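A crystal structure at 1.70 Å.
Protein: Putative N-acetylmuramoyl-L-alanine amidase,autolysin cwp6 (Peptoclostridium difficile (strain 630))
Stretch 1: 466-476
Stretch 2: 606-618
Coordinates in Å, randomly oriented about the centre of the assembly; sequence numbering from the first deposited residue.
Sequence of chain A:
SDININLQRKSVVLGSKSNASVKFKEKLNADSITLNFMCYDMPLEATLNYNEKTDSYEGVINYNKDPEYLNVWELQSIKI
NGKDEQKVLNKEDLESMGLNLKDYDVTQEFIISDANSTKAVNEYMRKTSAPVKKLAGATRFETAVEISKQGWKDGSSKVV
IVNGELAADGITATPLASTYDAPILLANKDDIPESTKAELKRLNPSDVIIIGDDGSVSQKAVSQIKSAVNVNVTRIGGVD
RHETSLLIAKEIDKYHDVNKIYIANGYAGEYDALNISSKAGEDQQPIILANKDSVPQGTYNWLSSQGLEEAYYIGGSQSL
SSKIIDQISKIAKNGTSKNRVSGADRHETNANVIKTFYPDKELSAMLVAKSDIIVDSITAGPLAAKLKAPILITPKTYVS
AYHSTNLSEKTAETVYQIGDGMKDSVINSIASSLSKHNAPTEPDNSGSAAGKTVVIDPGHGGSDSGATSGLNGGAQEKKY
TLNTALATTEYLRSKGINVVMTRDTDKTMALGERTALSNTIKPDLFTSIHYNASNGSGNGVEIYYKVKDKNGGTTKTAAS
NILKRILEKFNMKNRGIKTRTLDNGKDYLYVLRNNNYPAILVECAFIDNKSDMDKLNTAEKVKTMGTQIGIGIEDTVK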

# COMPACT_ATOMS: atom_id res chain seq x y z
N GLY A 466 3.77 7.41 -29.91
CA GLY A 466 2.93 8.54 -30.28
C GLY A 466 3.82 9.76 -30.47
O GLY A 466 5.04 9.59 -30.60
N ALA A 467 3.27 10.98 -30.48
CA ALA A 467 4.12 12.17 -30.65
C ALA A 467 5.13 12.31 -29.51
O ALA A 467 4.88 11.86 -28.39
N THR A 468 6.31 12.91 -29.80
CA THR A 468 7.32 13.15 -28.76
C THR A 468 7.83 14.58 -28.88
O THR A 468 7.56 15.26 -29.88
N SER A 469 8.54 15.07 -27.87
CA SER A 469 9.05 16.43 -27.90
C SER A 469 10.16 16.53 -26.86
O SER A 469 10.31 15.65 -26.01
N GLY A 470 10.93 17.62 -26.92
CA GLY A 470 12.00 17.82 -25.97
C GLY A 470 11.56 18.67 -24.79
O GLY A 470 12.38 18.95 -23.92
N LEU A 471 10.26 19.09 -24.74
CA LEU A 471 9.79 19.90 -23.59
C LEU A 471 9.63 19.06 -22.27
O LEU A 471 9.49 17.81 -22.31
N ASN A 472 9.66 19.74 -21.11
CA ASN A 472 9.49 19.09 -19.80
C ASN A 472 10.45 17.95 -19.60
O ASN A 472 10.08 16.91 -19.05
N GLY A 473 11.73 18.15 -20.04
CA GLY A 473 12.75 17.11 -19.87
C GLY A 473 12.57 15.92 -20.80
O GLY A 473 13.11 14.85 -20.53
N GLY A 474 11.84 16.09 -21.92
CA GLY A 474 11.60 14.97 -22.82
C GLY A 474 10.19 14.49 -22.53
O GLY A 474 9.81 14.21 -21.38
N ALA A 475 9.40 14.39 -23.57
CA ALA A 475 8.03 14.00 -23.39
C ALA A 475 7.62 13.06 -24.48
O ALA A 475 7.98 13.23 -25.67
N GLN A 476 6.85 12.03 -24.06
CA GLN A 476 6.32 11.05 -24.97
C GLN A 476 4.83 11.02 -24.77
O GLN A 476 4.37 10.85 -23.63
N PHE A 606 -0.90 20.44 -27.04
CA PHE A 606 0.16 20.14 -28.01
C PHE A 606 1.34 19.83 -27.19
O PHE A 606 1.83 20.70 -26.47
N ILE A 607 1.83 18.57 -27.28
CA ILE A 607 2.97 18.12 -26.47
C ILE A 607 4.31 18.78 -26.92
O ILE A 607 5.30 18.69 -26.17
N ASP A 608 4.32 19.44 -28.10
CA ASP A 608 5.50 20.15 -28.65
C ASP A 608 5.26 21.66 -28.56
O ASP A 608 5.97 22.42 -29.21
N ASN A 609 4.27 22.12 -27.77
CA ASN A 609 4.09 23.59 -27.62
C ASN A 609 4.49 23.98 -26.18
O ASN A 609 3.88 23.51 -25.22
N LYS A 610 5.52 24.83 -26.02
CA LYS A 610 6.00 25.21 -24.69
C LYS A 610 4.94 25.87 -23.79
O LYS A 610 4.90 25.58 -22.60
N SER A 611 4.12 26.75 -24.34
CA SER A 611 3.11 27.39 -23.50
C SER A 611 2.10 26.32 -22.89
O SER A 611 1.80 26.38 -21.70
N ASP A 612 1.64 25.36 -23.73
CA ASP A 612 0.73 24.27 -23.30
C ASP A 612 1.42 23.39 -22.28
O ASP A 612 0.88 23.15 -21.21
N MET A 613 2.65 22.90 -22.61
CA MET A 613 3.41 21.99 -21.73
C MET A 613 3.83 22.63 -20.42
O MET A 613 4.00 21.92 -19.42
N ASP A 614 4.01 23.97 -20.40
CA ASP A 614 4.36 24.65 -19.14
C ASP A 614 3.16 24.47 -18.11
O ASP A 614 3.37 24.50 -16.89
N LYS A 615 1.93 24.30 -18.61
CA LYS A 615 0.79 24.10 -17.72
C LYS A 615 0.65 22.59 -17.34
O LYS A 615 -0.25 22.24 -16.57
N LEU A 616 1.53 21.73 -17.88
CA LEU A 616 1.49 20.28 -17.58
C LEU A 616 2.89 19.76 -17.17
O LEU A 616 3.21 18.58 -17.39
N ASN A 617 3.70 20.60 -16.55
CA ASN A 617 5.07 20.18 -16.23
C ASN A 617 5.28 19.56 -14.84
O ASN A 617 6.41 19.50 -14.40
N THR A 618 4.22 19.10 -14.14
CA THR A 618 4.37 18.40 -12.86
C THR A 618 3.29 17.29 -12.87
O THR A 618 2.32 17.41 -13.61

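Where a hairpin docks on a helical turn, the rotamers decide which parts of each side chain meet the partner, and this amidase gives a compact example. Two short strands, paired between Ser469 and Ala475, carry a loop that lies against a beta turn and the short helix following it. Ala467, Ser469, Leu471, Asn472 and Ala475 all direct their CA-to-CB bonds toward the partner, whereas Thr468 and Gln476 direct theirs away.

Ile607 is the apolar centre of the strand end. Its CA-to-CB bond runs sideways, but the t, t rotamer (chi1 -154°, chi2 165°) brings its end nearer the hairpin. There CG2 lies 3.9 Å from Ala467 CB, CG1 lies 3.9 Å from Ala475 CB, and CD1 reaches the backbone of Gln476. The branched side chain therefore touches both sides of the hairpin.

Ser469 adopts an unusual chi1 of 93°, between wells. In this position its hydroxyl works in two directions: OG donates to Ile607 O at 2.8 Å and accepts from Leu471 N at 3.0 Å, joining the docking contact to the loop's own fold.

Leu471, in the m, t rotamer, probes the start of the helix. Its CD1 packs 3.6 Å from Met613 CG and 3.4 Å from Lys610 N, while its CD2 lies 3.9 Å from Lys610 CG. Met613 starts toward the loop, yet its chi1 and chi2, both m, lead the end away, with chi3 at 110°, leaving the CB and CG region as the contact surface. The charged end of Lys610 also leads away, with NZ forming a salt bridge to Asp614 OD1 at 2.7 Å.

The helix start is itself held by side chains: Asn609, with chi1 t, caps it, OD1 accepting from Asp612 N at 2.9 Å. Asn472, chi1 m, extends the contact along the helix and beyond it, lying against Met613 and Asn617.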

# COMPACT_ATOMS: atom_id res chain seq x y z
CB ALA A 467 3.26 13.42 -30.70
CB THR A 468 8.48 12.15 -28.88
OG1 THR A 468 9.15 12.42 -30.12
CG2 THR A 468 8.00 10.68 -28.85
CB SER A 469 7.94 17.42 -27.56
OG SER A 469 7.95 17.70 -26.16
CB LEU A 471 8.45 20.58 -23.92
CG LEU A 471 8.39 21.27 -25.29
CD1 LEU A 471 6.96 21.75 -25.59
CD2 LEU A 471 9.35 22.48 -25.32
CB ASN A 472 8.01 18.57 -19.61
CG ASN A 472 6.97 19.69 -19.63
OD1 ASN A 472 5.75 19.41 -19.48
ND2 ASN A 472 7.34 20.99 -19.86
CB ALA A 475 7.13 15.27 -23.45
CB GLN A 476 6.88 9.66 -24.65
CG GLN A 476 8.34 9.51 -25.14
CD GLN A 476 8.79 8.11 -24.86
OE1 GLN A 476 9.08 7.75 -23.71
NE2 GLN A 476 8.83 7.26 -25.88
CB PHE A 606 0.45 21.35 -28.95
CG PHE A 606 -0.51 21.36 -30.12
CD1 PHE A 606 -1.86 21.62 -29.93
CD2 PHE A 606 -0.08 21.04 -31.40
CE1 PHE A 606 -2.76 21.54 -30.98
CE2 PHE A 606 -0.99 20.96 -32.45
CZ PHE A 606 -2.32 21.22 -32.23
CB ILE A 607 3.06 16.55 -26.53
CG1 ILE A 607 3.77 16.03 -25.26
CG2 ILE A 607 3.82 16.06 -27.82
CD1 ILE A 607 3.56 14.53 -25.10
CB ASP A 608 5.75 19.75 -30.14
CG ASP A 608 4.52 19.96 -31.03
OD1 ASP A 608 4.65 19.83 -32.28
OD2 ASP A 608 3.41 20.25 -30.49
CB ASN A 609 2.67 24.04 -27.91
CG ASN A 609 2.53 25.53 -27.67
OD1 ASN A 609 2.20 25.96 -26.55
ND2 ASN A 609 2.80 26.38 -28.67
CB LYS A 610 7.17 26.18 -24.82
CG LYS A 610 8.22 25.89 -23.75
CD LYS A 610 8.90 27.15 -23.23
CE LYS A 610 9.74 26.77 -22.05
NZ LYS A 610 8.99 27.01 -20.80
CB SER A 611 2.36 28.43 -24.33
OG SER A 611 1.30 29.01 -23.56
CB ASP A 612 0.32 23.40 -24.52
CG ASP A 612 -0.72 24.01 -25.42
OD1 ASP A 612 -1.13 23.35 -26.40
OD2 ASP A 612 -1.15 25.16 -25.15
CB MET A 613 4.64 21.45 -22.48
CG MET A 613 4.22 20.55 -23.59
SD MET A 613 3.51 19.02 -22.85
CE MET A 613 1.91 19.23 -23.24
CB ASP A 614 4.59 26.17 -19.41
CG ASP A 614 5.99 26.48 -19.95
OD1 ASP A 614 6.85 25.55 -19.95
OD2 ASP A 614 6.22 27.63 -20.37
CB LYS A 615 -0.50 24.59 -18.39
CG LYS A 615 -0.53 26.11 -18.60
CD LYS A 615 -1.53 26.47 -19.66
CE LYS A 615 -1.45 27.94 -20.00
NZ LYS A 615 -0.37 28.19 -20.99
CB LEU A 616 1.03 19.52 -18.83
CG LEU A 616 -0.34 19.89 -19.31
CD1 LEU A 616 -0.51 19.46 -20.77
CD2 LEU A 616 -1.34 19.23 -18.40
CB ASN A 617 6.02 21.36 -16.44
CG ASN A 617 5.72 22.56 -15.59
OD1 ASN A 617 4.90 22.51 -14.66
ND2 ASN A 617 6.36 23.71 -15.83
CB THR A 618 4.13 19.33 -11.66
OG1 THR A 618 2.77 19.77 -11.71
CG2 THR A 618 5.06 20.55 -11.66